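Local coordinates for pumilio domain-containing protein C56F2.08c (Schizosaccharomyces pombe, PDB 6NX5) that probably binds AU-rich elements in the 3' untranslated regions of mRNAs, the chain here being the RNA recognition motif of a longer PUF protein, at residues 23-27 against 28-32. Residues are numbered along the deposited sequence; the frame is centred on the assembly and turned at random.
Sequences LFSAY and GNVKD
Val30 sends one methyl, CG2, back onto the backbone where helix 17-24 gives way to the turn, 3.7 Å from Phe24 C and 3.8 Å from Ser25 N. The same methyl touches Phe24 CB at 3.9 Å and passes alongside the Ser25 hydroxyl; it gets there by standing anti to Val30's carbonyl carbon and beside its N (chi1 175°).

Polar links across the turn run through a single water. It donates to Ser25 OG and to Gly28 O and accepts from Val30 N at 2.8 Å, tying Ser25 to Gly28 and Val30 where no direct hydrogen bond spans the two segments. Ser25 OG is also bonded to His21 O one helical turn back, which probably sets the hydroxyl's rotation, consistent with OG accepting from the water. A weak CA-H...O contact, Ser25 CA to Gly28 O at 3.6 Å, lies beside them.

The backbone reverses in a type I beta turn, Phe24 to Tyr27, closed by Tyr27 N to Phe24 O at 3.2 Å; the same carbonyl is hydrogen-bonded to Tyr46 OH. Gly28 follows with phi 162° and psi -169°, angles that call for glycine.

This loop joins the first helix of the RRM beta-alpha-beta unit to its second strand, 30-35, outermost in this chain's sheet: Tyr27 packs on helix 49-59, Phe24 reaches Leu6 and Val8 of strand 4-9, and Val30 rests on Val44 and Tyr46 of strand 42-46.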
loop_
_atom_site.group_PDB
_atom_site.type_symbol
_atom_site.label_atom_id
_atom_site.label_comp_id
_atom_site.label_asym_id
_atom_site.label_seq_id
_atom_site.Cartn_x
_atom_site.Cartn_y
_atom_site.Cartn_z
ATOM N N LEU A 23 11.788 6.665 -11.372
ATOM C CA LEU A 23 12.384 5.341 -11.238
ATOM C C LEU A 23 11.463 4.253 -11.777
ATOM O O LEU A 23 11.911 3.342 -12.482
ATOM C CB LEU A 23 12.722 5.075 -9.774
ATOM C CG LEU A 23 13.189 3.675 -9.387
ATOM C CD1 LEU A 23 14.633 3.465 -9.807
ATOM C CD2 LEU A 23 13.024 3.476 -7.890
ATOM N N PHE A 24 10.172 4.327 -11.468
ATOM C CA PHE A 24 9.305 3.219 -11.846
ATOM C C PHE A 24 8.806 3.318 -13.285
ATOM O O PHE A 24 8.359 2.310 -13.844
ATOM C CB PHE A 24 8.142 3.117 -10.851
ATOM C CG PHE A 24 8.517 2.412 -9.582
ATOM C CD1 PHE A 24 8.258 1.051 -9.430
ATOM C CD2 PHE A 24 9.161 3.085 -8.555
ATOM C CE1 PHE A 24 8.603 0.388 -8.276
ATOM C CE2 PHE A 24 9.543 2.419 -7.403
ATOM C CZ PHE A 24 9.256 1.066 -7.262
ATOM N N SER A 25 8.912 4.487 -13.920
ATOM C CA SER A 25 8.519 4.592 -15.322
ATOM C C SER A 25 9.445 3.833 -16.266
ATOM O O SER A 25 9.105 3.686 -17.442
ATOM C CB SER A 25 8.449 6.058 -15.749
ATOM O OG SER A 25 7.403 6.734 -15.080
ATOM N N ALA A 26 10.591 3.339 -15.791
ATOM C CA ALA A 26 11.428 2.508 -16.643
ATOM C C ALA A 26 10.735 1.214 -17.056
ATOM O O ALA A 26 11.118 0.618 -18.065
ATOM C CB ALA A 26 12.742 2.174 -15.942
ATOM N N TYR A 27 9.734 0.756 -16.303
ATOM C CA TYR A 27 9.170 -0.571 -16.526
ATOM C C TYR A 27 7.750 -0.555 -17.069
ATOM O O TYR A 27 7.198 -1.621 -17.367
ATOM C CB TYR A 27 9.235 -1.373 -15.222
ATOM C CG TYR A 27 10.626 -1.325 -14.661
ATOM C CD1 TYR A 27 11.644 -2.083 -15.225
ATOM C CD2 TYR A 27 10.945 -0.470 -13.615
ATOM C CE1 TYR A 27 12.939 -2.018 -14.737
ATOM C CE2 TYR A 27 12.228 -0.405 -13.119
ATOM C CZ TYR A 27 13.219 -1.178 -13.680
ATOM O OH TYR A 27 14.498 -1.108 -13.182
ATOM N N GLY A 28 7.148 0.608 -17.225
ATOM C CA GLY A 28 5.798 0.664 -17.739
ATOM C C GLY A 28 5.159 2.003 -17.433
ATOM O O GLY A 28 5.825 2.957 -17.025
ATOM N N ASN A 29 3.846 2.049 -17.661
ATOM C CA ASN A 29 3.066 3.274 -17.485
ATOM C C ASN A 29 2.597 3.324 -16.037
ATOM O O ASN A 29 1.664 2.621 -15.655
ATOM C CB ASN A 29 1.884 3.313 -18.448
ATOM C CG ASN A 29 2.313 3.377 -19.907
ATOM O OD1 ASN A 29 2.017 2.473 -20.690
ATOM N ND2 ASN A 29 3.013 4.448 -20.279
ATOM N N VAL A 30 3.245 4.161 -15.225
ATOM C CA VAL A 30 2.829 4.304 -13.834
ATOM C C VAL A 30 1.473 4.992 -13.785
ATOM O O VAL A 30 1.295 6.089 -14.334
ATOM C CB VAL A 30 3.872 5.094 -13.036
ATOM C CG1 VAL A 30 3.373 5.360 -11.612
ATOM C CG2 VAL A 30 5.212 4.355 -13.030
ATOM N N LYS A 31 0.517 4.366 -13.106
ATOM C CA LYS A 31 -0.851 4.873 -13.071
ATOM C C LYS A 31 -1.069 5.867 -11.944
ATOM O O LYS A 31 -1.798 6.848 -12.119
ATOM C CB LYS A 31 -1.845 3.711 -12.936
ATOM C CG LYS A 31 -3.277 4.042 -13.359
ATOM C CD LYS A 31 -4.121 4.541 -12.203
ATOM C CE LYS A 31 -5.434 5.150 -12.688
ATOM N NZ LYS A 31 -6.099 5.996 -11.649
ATOM N N ASP A 32 -0.443 5.639 -10.793
ATOM C CA ASP A 32 -0.633 6.486 -9.628
ATOM C C ASP A 32 0.509 6.199 -8.675
ATOM O O ASP A 32 1.107 5.118 -8.717
ATOM C CB ASP A 32 -1.974 6.216 -8.936
ATOM C CG ASP A 32 -3.116 7.017 -9.526
ATOM O OD1 ASP A 32 -2.951 8.236 -9.739
ATOM O OD2 ASP A 32 -4.172 6.416 -9.799
HETATM O O HOH W 1 4.921 5.964 -16.523
#